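Local coordinates for protein tryptophan--tRNA ligase (Aeropyrum pernix, PDB 3A04) that catalyses the ATP-dependent attachment of L-tryptophan to tRNA(Trp), releasing AMP and diphosphate, as a class I aminoacyl-tRNA synthetase, at residues Ile51-Asp57 and Ala242-Lys247; Lys82-Lys88 and Thr265-Asp270; Phe105-Ala111 and Thr146-Thr152. Numbering follows the deposited sequence.

Contacts 1 and 3 belong to one mixed sheet, in the strand order 27-28, 52-56, 242-246, 210-215, 72-77, 103-108, 147-150: contact 1 is an antiparallel pair near one margin, contact 3 the parallel pair at the other. Their centres lie about 22 Å apart. Contact 2, where the HIGH region at the start of helix 85-99 meets the loop 265-270, is about 22 Å from contact 1 and about 19 Å from contact 3, centre to centre; none touches another. Helix 85-99, which starts in contact 2, is followed in the chain by strand 103-108. Contacts 1 and 2 interleave, and contact 3 falls between the two segments of each. Together they build one Rossmann-like sheet, with the HIGH region beside it.

Contact 1: residues Ile51-Asp57 and Ala242-Lys247; sequences IIFGHRD and ASTYHK
Phe53, in the p rotamer, lays its ring over Tyr245: Tyr245 CB sits 4.1 Å from the Phe53 ring centroid, 24° off the normal, a CH-pi contact, and Phe53 CD2 reaches Lys247 CG at 3.5 Å. Strands 52-56 and 242-246 run antiparallel, axes 4.4 Å apart at 161°. Ile52 faces His246 and His55 faces Thr244 as non-hydrogen-bonded pairs; Gly54-Tyr245 and Arg56-Ser243 are hydrogen-bonded pairs. Between Ile52 and Gly54 the register slips by one, a classic beta bulge: Phe53 (phi/psi -105/-14) and Gly54 both oppose Tyr245, whose O accepts from Phe53 N at 2.9 Å and weakly from Gly54 N at 3.5 Å. Strand 242-246 closes the parallel run of the class I catalytic sheet, and 52-56 extends it antiparallel. Tyr245 N returns a bond to Gly54 O (2.9 Å), while Arg56 N to Ser243 O (2.9 Å), Ser243 N to Arg56 O (3.0 Å) and Lys247 N to Ile51 O (3.0 Å) complete the ladder. On the face shared by Arg56, Ser243 and Tyr245, a water accepts from Arg56 NE (2.8 Å) and bonds Ser243 OG (2.7 Å). There, helix 219-231 supplies Asp219, which salt-bridges Arg56 and hydrogen-bonds Tyr245 OH.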
loop_
_atom_site.group_PDB
_atom_site.type_symbol
_atom_site.label_atom_id
_atom_site.label_comp_id
_atom_site.label_asym_id
_atom_site.label_seq_id
_atom_site.Cartn_x
_atom_site.Cartn_y
_atom_site.Cartn_z
ATOM N N ILE A 51 -4.326 -34.723 11.509
ATOM C CA ILE A 51 -4.819 -33.353 11.800
ATOM C C ILE A 51 -4.294 -32.437 10.665
ATOM O O ILE A 51 -4.984 -31.551 10.190
ATOM C CB ILE A 51 -4.279 -32.860 13.173
ATOM C CG1 ILE A 51 -5.024 -33.681 14.264
ATOM C CG2 ILE A 51 -4.487 -31.273 13.343
ATOM C CD1 ILE A 51 -4.374 -33.647 15.686
ATOM N N ILE A 52 -3.070 -32.659 10.270
ATOM C CA ILE A 52 -2.600 -32.108 8.980
ATOM C C ILE A 52 -3.046 -33.059 7.878
ATOM O O ILE A 52 -2.449 -34.095 7.674
ATOM C CB ILE A 52 -1.117 -31.948 9.027
ATOM C CG1 ILE A 52 -0.779 -30.885 10.130
ATOM C CG2 ILE A 52 -0.589 -31.354 7.684
ATOM C CD1 ILE A 52 0.692 -30.833 10.284
ATOM N N PHE A 53 -4.129 -32.723 7.207
ATOM C CA PHE A 53 -4.797 -33.719 6.338
ATOM C C PHE A 53 -4.557 -33.489 4.808
ATOM O O PHE A 53 -4.831 -34.389 3.972
ATOM C CB PHE A 53 -6.280 -33.686 6.577
ATOM C CG PHE A 53 -6.939 -32.406 6.187
ATOM C CD1 PHE A 53 -7.395 -32.194 4.864
ATOM C CD2 PHE A 53 -7.136 -31.404 7.136
ATOM C CE1 PHE A 53 -8.042 -30.993 4.530
ATOM C CE2 PHE A 53 -7.766 -30.248 6.823
ATOM C CZ PHE A 53 -8.237 -30.019 5.508
ATOM N N GLY A 54 -4.047 -32.288 4.456
ATOM C CA GLY A 54 -3.994 -31.885 3.051
ATOM C C GLY A 54 -2.718 -31.138 2.726
ATOM O O GLY A 54 -2.003 -30.639 3.654
ATOM N N HIS A 55 -2.414 -31.040 1.413
ATOM C CA HIS A 55 -1.301 -30.154 0.988
ATOM C C HIS A 55 -1.598 -29.694 -0.447
ATOM O O HIS A 55 -2.406 -30.326 -1.161
ATOM C CB HIS A 55 0.067 -30.850 1.009
ATOM C CG HIS A 55 0.338 -31.630 -0.245
ATOM N ND1 HIS A 55 1.107 -31.137 -1.278
ATOM C CD2 HIS A 55 -0.087 -32.868 -0.642
ATOM C CE1 HIS A 55 1.145 -32.030 -2.263
ATOM N NE2 HIS A 55 0.418 -33.083 -1.907
ATOM N N ARG A 56 -0.978 -28.589 -0.837
ATOM C CA ARG A 56 -0.931 -28.243 -2.269
ATOM C C ARG A 56 0.496 -27.835 -2.565
ATOM O O ARG A 56 1.025 -26.910 -1.925
ATOM C CB ARG A 56 -1.939 -27.156 -2.606
ATOM C CG ARG A 56 -1.911 -26.784 -4.161
ATOM C CD ARG A 56 -3.058 -25.864 -4.467
ATOM N NE ARG A 56 -3.019 -24.620 -3.656
ATOM C CZ ARG A 56 -4.092 -24.035 -3.146
ATOM N NH1 ARG A 56 -5.312 -24.510 -3.399
ATOM N NH2 ARG A 56 -3.967 -22.929 -2.390
ATOM N N ASP A 57 1.174 -28.575 -3.462
ATOM C CA ASP A 57 2.543 -28.260 -3.910
ATOM C C ASP A 57 3.637 -28.449 -2.861
ATOM O O ASP A 57 4.789 -28.060 -3.088
ATOM C CB ASP A 57 2.584 -26.801 -4.493
ATOM C CG ASP A 57 1.864 -26.672 -5.893
ATOM O OD1 ASP A 57 1.523 -27.744 -6.487
ATOM O OD2 ASP A 57 1.685 -25.520 -6.369
ATOM N N ALA A 242 3.303 -23.072 -1.775
ATOM C CA ALA A 242 2.743 -24.354 -1.296
ATOM C C ALA A 242 1.993 -24.147 0.028
ATOM O O ALA A 242 2.106 -23.095 0.625
ATOM C CB ALA A 242 3.872 -25.389 -1.134
ATOM N N SER A 243 1.190 -25.131 0.430
ATOM C CA SER A 243 0.418 -25.054 1.616
ATOM C C SER A 243 0.229 -26.426 2.253
ATOM O O SER A 243 0.296 -27.484 1.565
ATOM C CB SER A 243 -0.938 -24.392 1.322
ATOM O OG SER A 243 -1.545 -24.902 0.134
ATOM N N THR A 244 0.005 -26.446 3.566
ATOM C CA THR A 244 -0.421 -27.696 4.247
ATOM C C THR A 244 -1.698 -27.275 4.911
ATOM O O THR A 244 -1.863 -26.060 5.161
ATOM C CB THR A 244 0.554 -28.253 5.284
ATOM O OG1 THR A 244 0.870 -27.229 6.253
ATOM C CG2 THR A 244 1.910 -28.715 4.636
ATOM N N TYR A 245 -2.600 -28.232 5.177
ATOM C CA TYR A 245 -3.976 -27.917 5.616
ATOM C C TYR A 245 -4.276 -28.671 6.880
ATOM O O TYR A 245 -4.035 -29.884 6.931
ATOM C CB TYR A 245 -5.086 -28.236 4.570
ATOM C CG TYR A 245 -4.937 -27.378 3.384
ATOM C CD1 TYR A 245 -4.096 -27.774 2.345
ATOM C CD2 TYR A 245 -5.596 -26.145 3.302
ATOM C CE1 TYR A 245 -3.876 -26.962 1.218
ATOM C CE2 TYR A 245 -5.393 -25.322 2.154
ATOM C CZ TYR A 245 -4.566 -25.771 1.127
ATOM O OH TYR A 245 -4.301 -24.972 0.027
ATOM N N HIS A 246 -4.696 -27.931 7.914
ATOM C CA HIS A 246 -4.981 -28.584 9.180
ATOM C C HIS A 246 -6.479 -28.462 9.500
ATOM O O HIS A 246 -7.123 -27.507 9.097
ATOM C CB HIS A 246 -4.075 -28.043 10.313
ATOM C CG HIS A 246 -4.115 -26.545 10.471
ATOM N ND1 HIS A 246 -2.991 -25.765 10.391
ATOM C CD2 HIS A 246 -5.140 -25.695 10.694
ATOM C CE1 HIS A 246 -3.314 -24.496 10.543
ATOM N NE2 HIS A 246 -4.613 -24.422 10.750
ATOM N N LYS A 247 -7.045 -29.429 10.231
ATOM C CA LYS A 247 -8.421 -29.272 10.736
ATOM C C LYS A 247 -8.353 -28.359 11.926
ATOM O O LYS A 247 -7.468 -28.499 12.729
ATOM C CB LYS A 247 -8.971 -30.616 11.224
ATOM C CG LYS A 247 -8.767 -31.749 10.179
ATOM C CD LYS A 247 -8.757 -33.127 10.853
ATOM C CE LYS A 247 -10.119 -33.776 10.699
ATOM N NZ LYS A 247 -9.930 -35.224 10.988
HETATM O O HOH W 1 -0.894 -23.550 -2.092
#

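Contact 2: residues Lys82-Lys88 and Thr265-Asp270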
loop_
_atom_site.group_PDB
_atom_site.type_symbol
_atom_site.label_atom_id
_atom_site.label_comp_id
_atom_site.label_asym_id
_atom_site.label_seq_id
_atom_site.Cartn_x
_atom_site.Cartn_y
_atom_site.Cartn_z
ATOM N N LYS A 82 -5.432 -12.669 23.502
ATOM C CA LYS A 82 -4.341 -13.424 24.090
ATOM C C LYS A 82 -4.012 -14.646 23.252
ATOM O O LYS A 82 -4.897 -15.172 22.519
ATOM C CB LYS A 82 -4.719 -13.833 25.534
ATOM C CG LYS A 82 -4.948 -12.583 26.473
ATOM C CD LYS A 82 -4.828 -12.915 27.959
ATOM C CE LYS A 82 -6.093 -13.524 28.473
ATOM N NZ LYS A 82 -6.267 -13.323 30.003
ATOM N N PHE A 83 -2.767 -15.126 23.394
ATOM C CA PHE A 83 -2.303 -16.304 22.679
ATOM C C PHE A 83 -2.922 -17.572 23.279
ATOM O O PHE A 83 -2.796 -17.828 24.524
ATOM C CB PHE A 83 -0.779 -16.327 22.826
ATOM C CG PHE A 83 -0.084 -17.344 21.977
ATOM C CD1 PHE A 83 0.028 -18.650 22.401
ATOM C CD2 PHE A 83 0.480 -16.961 20.741
ATOM C CE1 PHE A 83 0.740 -19.601 21.645
ATOM C CE2 PHE A 83 1.179 -17.859 20.015
ATOM C CZ PHE A 83 1.296 -19.205 20.457
ATOM N N HIS A 84 -3.528 -18.399 22.417
ATOM C CA HIS A 84 -4.297 -19.539 22.862
ATOM C C HIS A 84 -3.855 -20.827 22.163
ATOM O O HIS A 84 -2.890 -20.812 21.362
ATOM C CB HIS A 84 -5.842 -19.240 22.791
ATOM C CG HIS A 84 -6.340 -18.869 21.422
ATOM N ND1 HIS A 84 -6.057 -19.616 20.293
ATOM C CD2 HIS A 84 -7.083 -17.811 20.994
ATOM C CE1 HIS A 84 -6.652 -19.070 19.237
ATOM N NE2 HIS A 84 -7.308 -17.996 19.644
ATOM N N PHE A 85 -4.511 -21.955 22.468
ATOM C CA PHE A 85 -4.117 -23.226 21.847
ATOM C C PHE A 85 -4.399 -23.321 20.330
ATOM O O PHE A 85 -3.821 -24.168 19.685
ATOM C CB PHE A 85 -4.808 -24.402 22.612
ATOM C CG PHE A 85 -4.012 -24.804 23.843
ATOM C CD1 PHE A 85 -4.007 -24.022 24.988
ATOM C CD2 PHE A 85 -3.203 -25.924 23.803
ATOM C CE1 PHE A 85 -3.184 -24.435 26.123
ATOM C CE2 PHE A 85 -2.437 -26.300 24.840
ATOM C CZ PHE A 85 -2.412 -25.553 26.015
ATOM N N GLY A 86 -5.286 -22.478 19.806
ATOM C CA GLY A 86 -5.440 -22.348 18.319
ATOM C C GLY A 86 -4.099 -21.846 17.750
ATOM O O GLY A 86 -3.559 -22.384 16.809
ATOM N N HIS A 87 -3.532 -20.823 18.372
ATOM C CA HIS A 87 -2.276 -20.266 17.902
ATOM C C HIS A 87 -1.189 -21.288 18.126
ATOM O O HIS A 87 -0.284 -21.466 17.272
ATOM C CB HIS A 87 -1.923 -18.942 18.624
ATOM C CG HIS A 87 -2.976 -17.866 18.524
ATOM N ND1 HIS A 87 -3.642 -17.351 19.625
ATOM C CD2 HIS A 87 -3.487 -17.212 17.449
ATOM C CE1 HIS A 87 -4.482 -16.401 19.234
ATOM N NE2 HIS A 87 -4.355 -16.252 17.921
ATOM N N LYS A 88 -1.222 -22.012 19.263
ATOM C CA LYS A 88 -0.155 -22.962 19.496
ATOM C C LYS A 88 -0.044 -24.016 18.398
ATOM O O LYS A 88 1.082 -24.484 18.113
ATOM C CB LYS A 88 -0.333 -23.661 20.906
ATOM C CG LYS A 88 0.541 -24.910 21.136
ATOM C CD LYS A 88 0.410 -25.385 22.642
ATOM C CE LYS A 88 1.221 -26.676 22.949
ATOM N NZ LYS A 88 0.866 -27.685 21.961
ATOM N N THR A 265 -11.554 -21.138 25.320
ATOM C CA THR A 265 -10.156 -21.174 24.940
ATOM C C THR A 265 -9.281 -21.090 26.211
ATOM O O THR A 265 -9.378 -20.112 26.950
ATOM C CB THR A 265 -9.798 -19.958 23.963
ATOM O OG1 THR A 265 -10.238 -18.737 24.573
ATOM C CG2 THR A 265 -10.678 -20.031 22.709
ATOM N N ILE A 266 -8.384 -22.041 26.377
ATOM C CA ILE A 266 -7.269 -21.894 27.325
ATOM C C ILE A 266 -6.170 -20.978 26.811
ATOM O O ILE A 266 -5.597 -21.223 25.749
ATOM C CB ILE A 266 -6.560 -23.222 27.594
ATOM C CG1 ILE A 266 -7.577 -24.367 27.832
ATOM C CG2 ILE A 266 -5.372 -23.004 28.634
ATOM C CD1 ILE A 266 -8.303 -24.382 29.103
ATOM N N PHE A 267 -5.861 -19.909 27.549
ATOM C CA PHE A 267 -4.753 -19.067 27.151
ATOM C C PHE A 267 -3.474 -19.615 27.720
ATOM O O PHE A 267 -3.427 -20.174 28.865
ATOM C CB PHE A 267 -5.037 -17.613 27.615
ATOM C CG PHE A 267 -6.278 -17.062 26.983
ATOM C CD1 PHE A 267 -6.381 -16.977 25.585
ATOM C CD2 PHE A 267 -7.355 -16.650 27.749
ATOM C CE1 PHE A 267 -7.550 -16.493 24.965
ATOM C CE2 PHE A 267 -8.545 -16.124 27.144
ATOM C CZ PHE A 267 -8.643 -16.060 25.770
ATOM N N LEU A 268 -2.387 -19.477 26.983
ATOM C CA LEU A 268 -1.085 -19.967 27.507
ATOM C C LEU A 268 -0.638 -19.274 28.807
ATOM O O LEU A 268 0.229 -19.804 29.536
ATOM C CB LEU A 268 -0.003 -19.925 26.443
ATOM C CG LEU A 268 -0.177 -21.334 25.789
ATOM C CD1 LEU A 268 -1.381 -21.364 24.869
ATOM C CD2 LEU A 268 1.009 -21.849 25.109
ATOM N N THR A 269 -1.203 -18.103 29.056
ATOM C CA THR A 269 -0.870 -17.369 30.311
ATOM C C THR A 269 -1.866 -17.614 31.473
ATOM O O THR A 269 -1.719 -17.016 32.552
ATOM C CB THR A 269 -0.772 -15.804 30.038
ATOM O OG1 THR A 269 -2.009 -15.389 29.476
ATOM C CG2 THR A 269 0.368 -15.526 29.076
ATOM N N ASP A 270 -2.919 -18.412 31.225
ATOM C CA ASP A 270 -3.902 -18.702 32.263
ATOM C C ASP A 270 -3.203 -19.345 33.477
ATOM O O ASP A 270 -2.418 -20.273 33.366
ATOM C CB ASP A 270 -5.052 -19.612 31.751
ATOM C CG ASP A 270 -6.078 -18.883 30.954
ATOM O OD1 ASP A 270 -6.074 -17.625 31.024
ATOM O OD2 ASP A 270 -6.901 -19.544 30.246
HETATM O O HOH W 2 -4.441 -15.328 30.646
HETATM O O HOH W 3 -1.821 -16.354 26.522
HETATM O O HOH W 4 -7.556 -22.247 23.190
#
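Leu268 is the main bump here. Its CD1 pushes into the hollow between two rings, 3.9 Å from Phe83 CD1 at that ring's edge and 3.7 Å from Phe85 CD1, and also lies 3.7 Å from His84 C. Behind it, helix 334-364 closes the pocket with Phe348 and His352. Phe85 sets its ring edge against Ile266 O (CD1 at 3.3 Å), and its CE1 is 3.6 Å from Ile266 CG2. Lys82 lies across Phe267: Lys82 CB stands 4.0 Å from the ring centroid as a CH-pi contact, and Lys82 CE is 3.4 Å from Phe267 CD2. One direct hydrogen bond pins the loops, Leu268 N to Phe83 O at 3.0 Å. A water joins Lys82 NZ (2.8 Å), Thr269 OG1 (2.7 Å) and Asp270 OD1 (2.8 Å); Asp270 also salt-bridges Lys278. Leu268 lies within a type I turn from Phe267 to Asp270, while His84 and His87 form a capping box, with His84 N to His87 ND1 at 3.0 Å, at the start of helix 85-99. Lys82 to His87 belong to the HIGH region of this class I synthetase, and Ser259 of the KMSKS region hydrogen-bonds Lys82 N.

Contact 3: residues Phe105-Ala111 and Thr146-Thr152; sequences FVAIADA and TEFYFQT
A very short hydrogen bond, Thr152 OG1 to Asp110 OD2 at 2.4 Å, clamps the C-terminal end of this strand pair; Thr152 N also donates to Asp110 OD1 at 3.1 Å. Upstream, strands 105-108 and 147-150 run parallel, axes 4.7 Å apart at 19°, in the register Phe105-Glu147, Val106-Phe148, Ala107-Tyr149 and Ile108-Phe150. The ladder is Val106 N to Glu147 O (2.9 Å), Tyr149 N to Val106 O (3.1 Å), Ile108 N to Tyr149 O (2.8 Å) and Gln151 N to Ile108 O (3.1 Å). Ala109 (-77/53) then centres an inverse gamma turn into helix 110-115. Tyr149, chi1 p, folds its ring over Ala107: Ala107 CA is 4.0 Å from the Tyr149 ring centroid, a CH-pi contact. The other face joins Val106 CB to Phe148 CD1 (3.6 Å) and Ile108 CG2 to Phe150 CD1 (3.8 Å). The connection through helices 110-115 and 121-139 makes a beta-alpha-beta crossover of the Rossmann-like class I fold. Helix 121-139 covers Phe148 and Phe150, and Arg121 salt-bridges Asp110; helix 183-197 offers Asp195 to Tyr149 OH and Gln151 on the opposite face. Strand 72-77 flanks 103-108, and Arg160 of the second subunit bonds Thr152 O.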
loop_
_atom_site.group_PDB
_atom_site.type_symbol
_atom_site.label_atom_id
_atom_site.label_comp_id
_atom_site.label_asym_id
_atom_site.label_seq_id
_atom_site.Cartn_x
_atom_site.Cartn_y
_atom_site.Cartn_z
ATOM N N PHE A 105 9.544 -17.642 8.898
ATOM C CA PHE A 105 9.202 -16.243 8.873
ATOM C C PHE A 105 7.887 -16.121 9.596
ATOM O O PHE A 105 6.934 -16.846 9.304
ATOM C CB PHE A 105 8.992 -15.745 7.412
ATOM C CG PHE A 105 10.287 -15.658 6.608
ATOM C CD1 PHE A 105 10.782 -16.740 5.935
ATOM C CD2 PHE A 105 11.027 -14.438 6.598
ATOM C CE1 PHE A 105 11.974 -16.628 5.169
ATOM C CE2 PHE A 105 12.231 -14.307 5.842
ATOM C CZ PHE A 105 12.681 -15.434 5.124
ATOM N N VAL A 106 7.814 -15.142 10.485
ATOM C CA VAL A 106 6.583 -14.864 11.207
ATOM C C VAL A 106 6.203 -13.410 10.992
ATOM O O VAL A 106 6.921 -12.491 11.421
ATOM C CB VAL A 106 6.744 -15.125 12.733
ATOM C CG1 VAL A 106 5.395 -14.747 13.420
ATOM C CG2 VAL A 106 7.006 -16.652 12.976
ATOM N N ALA A 107 5.073 -13.188 10.325
ATOM C CA ALA A 107 4.638 -11.819 10.104
ATOM C C ALA A 107 3.683 -11.422 11.246
ATOM O O ALA A 107 2.786 -12.196 11.611
ATOM C CB ALA A 107 3.878 -11.714 8.756
ATOM N N ILE A 108 3.880 -10.218 11.778
ATOM C CA ILE A 108 2.917 -9.561 12.630
ATOM C C ILE A 108 2.061 -8.619 11.839
ATOM O O ILE A 108 2.543 -7.604 11.283
ATOM C CB ILE A 108 3.651 -8.815 13.780
ATOM C CG1 ILE A 108 4.627 -9.755 14.513
ATOM C CG2 ILE A 108 2.636 -8.030 14.652
ATOM C CD1 ILE A 108 3.943 -10.945 15.411
ATOM N N ALA A 109 0.754 -8.918 11.804
ATOM C CA ALA A 109 -0.220 -8.104 11.056
ATOM C C ALA A 109 -0.645 -6.827 11.676
ATOM O O ALA A 109 -1.835 -6.602 11.813
ATOM C CB ALA A 109 -1.483 -9.027 10.668
ATOM N N ASP A 110 0.325 -5.951 12.077
ATOM C CA ASP A 110 -0.023 -4.719 12.759
ATOM C C ASP A 110 -0.645 -3.651 11.866
ATOM O O ASP A 110 -1.379 -2.795 12.360
ATOM C CB ASP A 110 1.239 -4.103 13.492
ATOM C CG ASP A 110 2.278 -3.512 12.506
ATOM O OD1 ASP A 110 2.648 -4.177 11.488
ATOM O OD2 ASP A 110 2.828 -2.380 12.777
ATOM N N ALA A 111 -0.396 -3.687 10.530
ATOM C CA ALA A 111 -1.060 -2.776 9.634
ATOM C C ALA A 111 -2.596 -3.125 9.569
ATOM O O ALA A 111 -3.494 -2.257 9.720
ATOM C CB ALA A 111 -0.397 -2.897 8.184
ATOM N N THR A 146 14.645 -17.398 13.708
ATOM C CA THR A 146 13.289 -17.124 13.276
ATOM C C THR A 146 13.308 -15.672 12.808
ATOM O O THR A 146 13.861 -14.804 13.478
ATOM C CB THR A 146 12.240 -17.277 14.411
ATOM O OG1 THR A 146 12.258 -18.653 14.889
ATOM C CG2 THR A 146 10.727 -16.929 13.861
ATOM N N GLU A 147 12.668 -15.374 11.676
ATOM C CA GLU A 147 12.634 -13.943 11.249
ATOM C C GLU A 147 11.272 -13.363 11.538
ATOM O O GLU A 147 10.296 -13.647 10.808
ATOM C CB GLU A 147 13.022 -13.878 9.777
ATOM C CG GLU A 147 13.140 -12.389 9.210
ATOM C CD GLU A 147 14.083 -12.291 8.002
ATOM O OE1 GLU A 147 15.124 -13.049 7.927
ATOM O OE2 GLU A 147 13.773 -11.457 7.107
ATOM N N PHE A 148 11.139 -12.589 12.611
ATOM C CA PHE A 148 9.854 -11.947 12.938
ATOM C C PHE A 148 9.885 -10.554 12.300
ATOM O O PHE A 148 10.941 -9.913 12.342
ATOM C CB PHE A 148 9.736 -11.701 14.443
ATOM C CG PHE A 148 9.742 -13.009 15.293
ATOM C CD1 PHE A 148 8.554 -13.695 15.522
ATOM C CD2 PHE A 148 10.927 -13.511 15.826
ATOM C CE1 PHE A 148 8.520 -14.893 16.308
ATOM C CE2 PHE A 148 10.908 -14.720 16.653
ATOM C CZ PHE A 148 9.702 -15.376 16.867
ATOM N N TYR A 149 8.704 -10.035 11.867
ATOM C CA TYR A 149 8.658 -8.686 11.361
ATOM C C TYR A 149 7.301 -8.127 11.458
ATOM O O TYR A 149 6.293 -8.914 11.539
ATOM C CB TYR A 149 9.191 -8.631 9.904
ATOM C CG TYR A 149 8.232 -9.216 8.893
ATOM C CD1 TYR A 149 7.212 -8.420 8.313
ATOM C CD2 TYR A 149 8.335 -10.570 8.565
ATOM C CE1 TYR A 149 6.302 -8.996 7.320
ATOM C CE2 TYR A 149 7.446 -11.197 7.606
ATOM C CZ TYR A 149 6.446 -10.355 7.003
ATOM O OH TYR A 149 5.531 -10.889 6.129
ATOM N N PHE A 150 7.228 -6.790 11.358
ATOM C CA PHE A 150 5.957 -6.060 11.360
ATOM C C PHE A 150 5.661 -5.640 9.912
ATOM O O PHE A 150 6.596 -5.202 9.221
ATOM C CB PHE A 150 6.034 -4.762 12.169
ATOM C CG PHE A 150 6.203 -4.980 13.638
ATOM C CD1 PHE A 150 5.095 -5.160 14.460
ATOM C CD2 PHE A 150 7.476 -5.023 14.212
ATOM C CE1 PHE A 150 5.274 -5.352 15.905
ATOM C CE2 PHE A 150 7.635 -5.241 15.661
ATOM C CZ PHE A 150 6.564 -5.391 16.442
ATOM N N GLN A 151 4.413 -5.829 9.499
ATOM C CA GLN A 151 3.926 -5.379 8.185
ATOM C C GLN A 151 4.262 -3.885 7.980
ATOM O O GLN A 151 4.527 -3.503 6.853
ATOM C CB GLN A 151 2.402 -5.477 8.031
ATOM C CG GLN A 151 1.890 -6.944 7.989
ATOM C CD GLN A 151 0.367 -7.006 7.946
ATOM O OE1 GLN A 151 -0.336 -6.154 8.465
ATOM N NE2 GLN A 151 -0.130 -8.084 7.362
ATOM N N THR A 152 4.307 -3.101 9.044
ATOM C CA THR A 152 4.465 -1.675 8.876
ATOM C C THR A 152 5.955 -1.335 8.976
ATOM O O THR A 152 6.312 -0.145 8.994
ATOM C CB THR A 152 3.700 -0.796 9.906
ATOM O OG1 THR A 152 4.185 -1.085 11.220
ATOM C CG2 THR A 152 2.141 -0.967 9.829
#